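Glycoside hydrolase family 5 (Aspergillus oryzae, PDB 6LA0) is a secreted rutinosidase of glycoside hydrolase family 5 that probably also releases glucose from the non-reducing ends of 1,3-beta-glucans. Local coordinates at residues 318-323 / 364-369; 167-172 / 223-228; 191-196 / 204-209. All coordinates share one frame; numbering follows the deposited sequence.

Interaction 1 of 3, residues 318-323 / 364-369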
loop_
_atom_site.group_PDB
_atom_site.type_symbol
_atom_site.label_atom_id
_atom_site.label_comp_id
_atom_site.label_asym_id
_atom_site.label_seq_id
_atom_site.Cartn_x
_atom_site.Cartn_y
_atom_site.Cartn_z
ATOM N N ALA A 318 8.611 8.399 -16.738
ATOM C CA ALA A 318 8.005 7.488 -17.710
ATOM C C ALA A 318 6.990 6.562 -17.049
ATOM O O ALA A 318 5.982 6.200 -17.670
ATOM C CB ALA A 318 9.086 6.663 -18.406
ATOM N N GLY A 319 7.240 6.168 -15.799
ATOM C CA GLY A 319 6.256 5.382 -15.069
ATOM C C GLY A 319 4.998 6.176 -14.760
ATOM O O GLY A 319 3.878 5.693 -14.957
ATOM N N LEU A 320 5.170 7.412 -14.279
ATOM C CA LEU A 320 4.025 8.293 -14.049
ATOM C C LEU A 320 3.181 8.434 -15.311
ATOM O O LEU A 320 1.950 8.375 -15.254
ATOM C CB LEU A 320 4.512 9.664 -13.565
ATOM C CG LEU A 320 5.015 9.709 -12.118
ATOM C CD1 LEU A 320 5.822 10.984 -11.824
ATOM C CD2 LEU A 320 3.854 9.552 -11.147
ATOM N N ASP A 321 3.839 8.629 -16.461
ATOM C CA ASP A 321 3.155 8.748 -17.750
ATOM C C ASP A 321 2.343 7.500 -18.081
ATOM O O ASP A 321 1.170 7.588 -18.463
ATOM C CB ASP A 321 4.185 8.986 -18.854
ATOM C CG ASP A 321 4.810 10.363 -18.796
ATOM O OD1 ASP A 321 4.361 11.198 -17.994
ATOM O OD2 ASP A 321 5.760 10.611 -19.576
ATOM N N ALA A 322 2.970 6.327 -17.950
ATOM C CA ALA A 322 2.336 5.067 -18.325
ATOM C C ALA A 322 1.119 4.759 -17.456
ATOM O O ALA A 322 0.065 4.356 -17.955
ATOM C CB ALA A 322 3.359 3.942 -18.224
ATOM N N MET A 323 1.253 4.904 -16.145
ATOM C CA MET A 323 0.135 4.525 -15.292
ATOM C C MET A 323 -0.995 5.546 -15.359
ATOM O O MET A 323 -2.157 5.197 -15.097
ATOM C CB MET A 323 0.614 4.321 -13.852
ATOM C CG MET A 323 1.519 3.084 -13.657
ATOM S SD MET A 323 2.963 3.493 -12.695
ATOM C CE MET A 323 3.924 2.004 -12.871
ATOM N N ILE A 364 10.163 16.065 -10.264
ATOM C CA ILE A 364 8.719 15.852 -10.152
ATOM C C ILE A 364 7.983 17.173 -10.344
ATOM O O ILE A 364 8.254 18.156 -9.641
ATOM C CB ILE A 364 8.331 15.224 -8.800
ATOM C CG1 ILE A 364 9.105 13.918 -8.554
ATOM C CG2 ILE A 364 6.808 14.999 -8.727
ATOM C CD1 ILE A 364 9.124 12.966 -9.743
ATOM N N ASP A 365 7.014 17.172 -11.259
ATOM C CA ASP A 365 6.024 18.251 -11.379
ATOM C C ASP A 365 4.710 17.587 -11.787
ATOM O O ASP A 365 4.420 17.423 -12.977
ATOM C CB ASP A 365 6.454 19.321 -12.374
ATOM C CG ASP A 365 5.333 20.291 -12.718
ATOM O OD1 ASP A 365 4.386 20.451 -11.916
ATOM O OD2 ASP A 365 5.399 20.900 -13.805
ATOM N N LEU A 366 3.915 17.197 -10.793
ATOM C CA LEU A 366 2.696 16.466 -11.114
ATOM C C LEU A 366 1.608 17.359 -11.684
ATOM O O LEU A 366 0.602 16.831 -12.172
ATOM C CB LEU A 366 2.175 15.733 -9.873
ATOM C CG LEU A 366 3.167 14.683 -9.368
ATOM C CD1 LEU A 366 2.651 14.025 -8.105
ATOM C CD2 LEU A 366 3.398 13.639 -10.456
ATOM N N THR A 367 1.776 18.684 -11.640
ATOM C CA THR A 367 0.782 19.557 -12.251
ATOM C C THR A 367 0.779 19.463 -13.769
ATOM O O THR A 367 -0.154 19.975 -14.399
ATOM C CB THR A 367 1.001 21.011 -11.828
ATOM O OG1 THR A 367 2.146 21.543 -12.507
ATOM C CG2 THR A 367 1.204 21.107 -10.317
ATOM N N ARG A 368 1.783 18.822 -14.375
ATOM C CA ARG A 368 1.775 18.683 -15.827
ATOM C C ARG A 368 0.683 17.741 -16.314
ATOM O O ARG A 368 0.404 17.716 -17.515
ATOM C CB ARG A 368 3.148 18.210 -16.336
ATOM C CG ARG A 368 3.551 16.787 -15.941
ATOM C CD ARG A 368 5.025 16.526 -16.260
ATOM N NE ARG A 368 5.519 15.228 -15.779
ATOM C CZ ARG A 368 5.333 14.072 -16.411
ATOM N NH1 ARG A 368 4.642 14.044 -17.539
ATOM N NH2 ARG A 368 5.836 12.944 -15.921
ATOM N N PHE A 369 0.058 16.976 -15.424
ATOM C CA PHE A 369 -0.982 16.046 -15.828
ATOM C C PHE A 369 -2.348 16.716 -15.776
ATOM O O PHE A 369 -3.269 16.307 -16.485
ATOM C CB PHE A 369 -0.983 14.806 -14.939
ATOM C CG PHE A 369 0.248 13.954 -15.064
ATOM C CD1 PHE A 369 0.380 13.057 -16.099
ATOM C CD2 PHE A 369 1.256 14.028 -14.113
ATOM C CE1 PHE A 369 1.504 12.261 -16.211
ATOM C CE2 PHE A 369 2.385 13.238 -14.215
ATOM C CZ PHE A 369 2.506 12.351 -15.271
#
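Asp321 and Arg368 form a salt bridge at the outer side of a small apolar contact, in which the last modelled residues, 364-369, pack against helix 312-326. Both terminal nitrogens of the guanidinium reach a single carboxylate oxygen. NH1 of Arg368 donates to the syn lone pair of OD1 of Asp321 over 2.9 Å, whereas NH2 of Arg368, at 3.1 Å, meets OD1 of Asp321 from above the carboxylate plane. The bonds are moderately bent (150° and 140°), and the two planar groups stand almost perpendicular, 82° apart. An extended chain from CG to NE carries the arginine head across to the helix. NH2 also binds Asn317 OD1, so the helix fixes the guanidinium through two residues one turn apart.

Phe369 places CZ over one guanidinium face, 3.2 Å above its plane and offset toward the rim. The same ring atom lies 3.8 Å from CB of Leu320 and thus joins the polar part of the contact to the apolar part. On the buried side, Leu320 crosses Leu366 at about a right angle, with CD1 of Leu320 3.8 Å from CD2 of Leu366. CD1 of Ile364 makes a looser contact, 4.4 Å from CD1 of Leu320.

Leu320 further touches Asn20, Trp299 and Ser330 on three strands, and Leu366 and Phe369 also rest on Asn20. A helix between strands 294-303 and 329-332, packed inward on them and covered here by the end of the modelled chain, is the outer layer expected of a (beta/alpha)8 TIM barrel.

Interaction 2 of 3, residues 167-172 / 223-228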
loop_
_atom_site.group_PDB
_atom_site.type_symbol
_atom_site.label_atom_id
_atom_site.label_comp_id
_atom_site.label_asym_id
_atom_site.label_seq_id
_atom_site.Cartn_x
_atom_site.Cartn_y
_atom_site.Cartn_z
ATOM N N VAL A 167 -12.558 -5.026 12.130
ATOM C CA VAL A 167 -11.579 -4.052 11.636
ATOM C C VAL A 167 -12.234 -3.098 10.645
ATOM O O VAL A 167 -12.123 -1.873 10.771
ATOM C CB VAL A 167 -10.367 -4.779 11.019
ATOM C CG1 VAL A 167 -9.501 -3.822 10.184
ATOM C CG2 VAL A 167 -9.548 -5.456 12.116
ATOM N N ILE A 168 -12.970 -3.645 9.668
ATOM C CA ILE A 168 -13.600 -2.806 8.651
ATOM C C ILE A 168 -14.678 -1.911 9.263
ATOM O O ILE A 168 -14.820 -0.747 8.871
ATOM C CB ILE A 168 -14.153 -3.687 7.511
ATOM C CG1 ILE A 168 -12.995 -4.368 6.768
ATOM C CG2 ILE A 168 -15.027 -2.872 6.542
ATOM C CD1 ILE A 168 -11.808 -3.451 6.503
ATOM N N ASP A 169 -15.448 -2.430 10.233
ATOM C CA ASP A 169 -16.410 -1.599 10.956
ATOM C C ASP A 169 -15.736 -0.373 11.562
ATOM O O ASP A 169 -16.291 0.734 11.536
ATOM C CB ASP A 169 -17.082 -2.405 12.075
ATOM C CG ASP A 169 -18.148 -3.378 11.566
ATOM O OD1 ASP A 169 -18.549 -3.305 10.380
ATOM O OD2 ASP A 169 -18.581 -4.235 12.372
ATOM N N ALA A 170 -14.538 -0.562 12.121
ATOM C CA ALA A 170 -13.795 0.544 12.725
ATOM C C ALA A 170 -13.292 1.536 11.679
ATOM O O ALA A 170 -13.333 2.752 11.906
ATOM C CB ALA A 170 -12.623 -0.003 13.546
ATOM N N VAL A 171 -12.813 1.046 10.526
ATOM C CA VAL A 171 -12.402 1.963 9.464
ATOM C C VAL A 171 -13.596 2.766 8.965
ATOM O O VAL A 171 -13.498 3.984 8.756
ATOM C CB VAL A 171 -11.714 1.191 8.323
ATOM C CG1 VAL A 171 -11.434 2.116 7.112
ATOM C CG2 VAL A 171 -10.436 0.514 8.829
ATOM N N ILE A 172 -14.741 2.095 8.762
ATOM C CA ILE A 172 -15.937 2.784 8.276
ATOM C C ILE A 172 -16.288 3.943 9.196
ATOM O O ILE A 172 -16.566 5.062 8.742
ATOM C CB ILE A 172 -17.115 1.799 8.144
ATOM C CG1 ILE A 172 -16.892 0.822 6.984
ATOM C CG2 ILE A 172 -18.407 2.561 7.935
ATOM C CD1 ILE A 172 -17.873 -0.356 6.976
ATOM N N ILE A 223 -17.651 -5.153 0.628
ATOM C CA ILE A 223 -18.422 -4.293 -0.271
ATOM C C ILE A 223 -19.806 -4.051 0.311
ATOM O O ILE A 223 -20.298 -2.917 0.354
ATOM C CB ILE A 223 -18.513 -4.905 -1.685
ATOM C CG1 ILE A 223 -17.178 -4.843 -2.424
ATOM C CG2 ILE A 223 -19.538 -4.162 -2.541
ATOM C CD1 ILE A 223 -17.087 -5.858 -3.545
ATOM N N ASP A 224 -20.448 -5.124 0.785
ATOM C CA ASP A 224 -21.801 -5.005 1.324
ATOM C C ASP A 224 -21.812 -4.216 2.628
ATOM O O ASP A 224 -22.711 -3.394 2.857
ATOM C CB ASP A 224 -22.410 -6.389 1.546
ATOM C CG ASP A 224 -22.783 -7.088 0.246
ATOM O OD1 ASP A 224 -22.694 -6.471 -0.841
ATOM O OD2 ASP A 224 -23.178 -8.270 0.319
ATOM N N ARG A 225 -20.826 -4.447 3.496
ATOM C CA ARG A 225 -20.839 -3.770 4.793
ATOM C C ARG A 225 -20.625 -2.274 4.633
ATOM O O ARG A 225 -21.322 -1.476 5.266
ATOM C CB ARG A 225 -19.787 -4.368 5.730
ATOM C CG ARG A 225 -19.822 -3.792 7.157
ATOM C CD ARG A 225 -21.148 -4.118 7.902
ATOM N NE ARG A 225 -21.358 -5.559 8.049
ATOM C CZ ARG A 225 -20.744 -6.326 8.948
ATOM N NH1 ARG A 225 -19.881 -5.793 9.803
ATOM N NH2 ARG A 225 -20.994 -7.630 8.996
ATOM N N VAL A 226 -19.690 -1.871 3.764
ATOM C CA VAL A 226 -19.449 -0.448 3.546
ATOM C C VAL A 226 -20.674 0.201 2.926
ATOM O O VAL A 226 -21.125 1.262 3.372
ATOM C CB VAL A 226 -18.196 -0.222 2.669
ATOM C CG1 VAL A 226 -18.033 1.269 2.353
ATOM C CG2 VAL A 226 -16.920 -0.764 3.346
ATOM N N ALA A 227 -21.217 -0.418 1.869
ATOM C CA ALA A 227 -22.366 0.153 1.169
ATOM C C ALA A 227 -23.598 0.223 2.065
ATOM O O ALA A 227 -24.444 1.107 1.888
ATOM C CB ALA A 227 -22.678 -0.657 -0.102
ATOM N N SER A 228 -23.720 -0.685 3.034
ATOM C CA SER A 228 -24.855 -0.613 3.948
ATOM C C SER A 228 -24.797 0.625 4.836
ATOM O O SER A 228 -25.841 1.066 5.325
ATOM C CB SER A 228 -24.933 -1.878 4.807
ATOM O OG SER A 228 -24.033 -1.823 5.911
HETATM O O HOH W 1 -18.777 -7.048 12.364
#
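Arg225 is the first residue of segment 223-228 to meet segment 167-172, and it does so through both its aliphatic stem and its charged end. CG stands anti to the backbone N, which brings it 3.5 Å from OD1 of Asp169 and 4.0 Å from CD1 of Ile172. The chain is bent at chi2 and chi3, so that CD and NE do not continue it in an extended line. NH1 of Arg225 donates to OD1 of Asp169 over 2.9 Å, at an N-H...O angle of 148°. The oxygen lies almost in the guanidinium plane and is approached on its syn side, slightly out of the carboxylate plane; the two flat groups are inclined by 35°. One water completes a small ring with this salt bridge. It accepts from NH1 of Arg225 and donates to OD2 of Asp169 at 2.8 Å, so the second carboxylate oxygen is linked to the same nitrogen indirectly.

The helices involved, 158-176 and 209-229, follow the consecutive parallel strands 128-133 and 184-187, and are neighbours in the outer ring of the TIM barrel. Their short axes point the same general way, crossing at -31° with a closest approach of 10.4 Å.

Val226 continues the contact on the buried side of the ion pair. Its CG2 lies 3.8 Å from CD1 of Ile172, the two side chains crossing obliquely, and 4.3 Å from CG2 of Ile168. Ile172 also touches Ile186 of strand 184-187 and Val229 further along helix 209-229, while Val226 packs on Ile233 in a loop.

Interaction 3 of 3, residues 191-196 / 204-209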
loop_
_atom_site.group_PDB
_atom_site.type_symbol
_atom_site.label_atom_id
_atom_site.label_comp_id
_atom_site.label_asym_id
_atom_site.label_seq_id
_atom_site.Cartn_x
_atom_site.Cartn_y
_atom_site.Cartn_z
ATOM N N GLU A 191 -2.178 -7.629 -0.793
ATOM C CA GLU A 191 -1.391 -8.759 -1.290
ATOM C C GLU A 191 -1.657 -10.105 -0.596
ATOM O O GLU A 191 -0.727 -10.731 -0.078
ATOM C CB GLU A 191 0.097 -8.419 -1.270
ATOM C CG GLU A 191 0.439 -7.242 -2.176
ATOM C CD GLU A 191 1.936 -6.928 -2.236
ATOM O OE1 GLU A 191 2.707 -7.574 -1.487
ATOM O OE2 GLU A 191 2.338 -6.042 -3.039
ATOM N N PRO A 192 -2.895 -10.607 -0.641
ATOM C CA PRO A 192 -3.148 -11.955 -0.108
ATOM C C PRO A 192 -2.569 -13.026 -1.026
ATOM O O PRO A 192 -2.867 -13.061 -2.223
ATOM C CB PRO A 192 -4.680 -12.032 -0.050
ATOM C CG PRO A 192 -5.124 -11.118 -1.168
ATOM C CD PRO A 192 -4.138 -9.964 -1.109
ATOM N N THR A 193 -1.741 -13.906 -0.458
ATOM C CA THR A 193 -1.215 -15.057 -1.187
ATOM C C THR A 193 -1.211 -16.277 -0.274
ATOM O O THR A 193 -1.029 -16.155 0.942
ATOM C CB THR A 193 0.219 -14.825 -1.711
ATOM O OG1 THR A 193 1.111 -14.620 -0.611
ATOM C CG2 THR A 193 0.279 -13.621 -2.636
ATOM N N ASP A 194 -1.391 -17.468 -0.869
ATOM C CA ASP A 194 -1.261 -18.710 -0.114
ATOM C C ASP A 194 -0.235 -19.696 -0.671
ATOM O O ASP A 194 -0.105 -20.792 -0.118
ATOM C CB ASP A 194 -2.636 -19.411 0.019
ATOM C CG ASP A 194 -3.230 -19.834 -1.324
ATOM O OD1 ASP A 194 -2.648 -19.538 -2.389
ATOM O OD2 ASP A 194 -4.299 -20.467 -1.305
ATOM N N ASN A 195 0.516 -19.335 -1.717
ATOM C CA ASN A 195 1.528 -20.223 -2.292
ATOM C C ASN A 195 2.829 -20.104 -1.510
ATOM O O ASN A 195 3.360 -18.992 -1.387
ATOM C CB ASN A 195 1.772 -19.868 -3.756
ATOM C CG ASN A 195 2.546 -20.939 -4.515
ATOM O OD1 ASN A 195 3.388 -21.652 -3.954
ATOM N ND2 ASN A 195 2.258 -21.055 -5.807
ATOM N N PRO A 196 3.382 -21.201 -0.977
ATOM C CA PRO A 196 4.629 -21.101 -0.199
ATOM C C PRO A 196 5.904 -20.909 -1.018
ATOM O O PRO A 196 6.949 -20.621 -0.419
ATOM C CB PRO A 196 4.672 -22.439 0.561
ATOM C CG PRO A 196 3.253 -22.923 0.572
ATOM C CD PRO A 196 2.715 -22.494 -0.767
ATOM N N PRO A 204 0.519 -14.319 -10.709
ATOM C CA PRO A 204 -0.815 -14.901 -10.467
ATOM C C PRO A 204 -0.810 -16.210 -9.689
ATOM O O PRO A 204 -1.687 -16.414 -8.836
ATOM C CB PRO A 204 -1.365 -15.095 -11.885
ATOM C CG PRO A 204 -0.721 -14.005 -12.671
ATOM C CD PRO A 204 0.662 -13.836 -12.097
ATOM N N ALA A 205 0.158 -17.100 -9.937
ATOM C CA ALA A 205 0.168 -18.397 -9.262
ATOM C C ALA A 205 0.392 -18.285 -7.757
ATOM O O ALA A 205 0.317 -19.301 -7.056
ATOM C CB ALA A 205 1.243 -19.300 -9.869
ATOM N N ALA A 206 0.655 -17.086 -7.242
ATOM C CA ALA A 206 0.855 -16.928 -5.811
ATOM C C ALA A 206 -0.416 -17.161 -5.003
ATOM O O ALA A 206 -0.321 -17.304 -3.780
ATOM C CB ALA A 206 1.416 -15.537 -5.513
ATOM N N LEU A 207 -1.587 -17.198 -5.647
ATOM C CA LEU A 207 -2.861 -17.435 -4.979
ATOM C C LEU A 207 -3.584 -18.559 -5.701
ATOM O O LEU A 207 -3.878 -18.437 -6.894
ATOM C CB LEU A 207 -3.736 -16.171 -4.963
ATOM C CG LEU A 207 -5.072 -16.200 -4.198
ATOM C CD1 LEU A 207 -4.901 -16.362 -2.685
ATOM C CD2 LEU A 207 -5.902 -14.954 -4.514
ATOM N N SER A 208 -3.876 -19.640 -4.976
ATOM C CA SER A 208 -4.631 -20.764 -5.510
ATOM C C SER A 208 -6.103 -20.391 -5.684
ATOM O O SER A 208 -6.590 -19.410 -5.119
ATOM C CB SER A 208 -4.520 -21.972 -4.581
ATOM O OG SER A 208 -5.315 -21.789 -3.412
ATOM N N ASP A 209 -6.817 -21.194 -6.486
ATOM C CA ASP A 209 -8.255 -20.965 -6.621
ATOM C C ASP A 209 -8.988 -21.216 -5.309
ATOM O O ASP A 209 -9.973 -20.535 -5.010
ATOM C CB ASP A 209 -8.842 -21.843 -7.725
ATOM C CG ASP A 209 -8.260 -21.531 -9.079
ATOM O OD1 ASP A 209 -8.171 -20.332 -9.447
ATOM O OD2 ASP A 209 -7.880 -22.495 -9.772
#
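The carboxylate of Asp194 is gripped by Ser208, each oxygen accepting one bond through its syn lone pair. The backbone N of Ser208 donates to OD1 of Asp194 at 2.9 Å and a nearly straight 167°, while OG of Ser208 donates to OD2 of Asp194 at 2.7 Å. Chi1 of 63° sets CG between the backbone N and the carbonyl carbon; OD1 of Asp194 also comes 3.3 Å from CA of Leu207. At the edge of the Asn195 amide, ND2 points almost directly at the carbonyl oxygen of Ala205, 2.9 Å away and in the amide plane, although ND2 stands above the Ala205 carbonyl plane.

Ser208 is the N-cap of helix 209-229: its OG also binds the backbone N of Gly211, so Asp194 is a second-shell partner that positions the cap. Both segments belong to the loop between strand 184-187 and this helix, on the side of the TIM barrel where active-site loops lie. Early in it, Glu191-Pro192 belongs to an Asn-Glu-Pro motif that in family 5 enzymes generally carries the acid/base glutamate, consistent with that role here.

Between the two polar grips, the carbonyl oxygen of Ala206 accepts from the backbone N of Asn195 (3.0 Å), and weakly from that of Asp194. CG2 of Thr193 packs 3.6 Å from CB of Ala206, and CD1 of Leu207 lies 3.9 Å from the carbonyl oxygen of Pro192.

Overall arrangement
Interactions 1 and 2 belong to the outer helical layer of the barrel, with centres about 33 Å apart, and share a plan: an arginine-aspartate pair flanks buried aliphatic side chains. They join different elements, since interaction 2 couples two barrel helices whereas interaction 1 fastens the C-terminal end of the modelled chain to one. Interaction 3 differs in kind. Lying within one strand-to-helix loop, it relies on backbone and carboxylate hydrogen bonds, with no salt bridge, and apolar contacts that are secondary to the hydrogen bonds. It is also linked to interaction 2 through helix 209-229, whose start it caps while 223-228 lies near the other end. Interaction 2 is the most buried of the three.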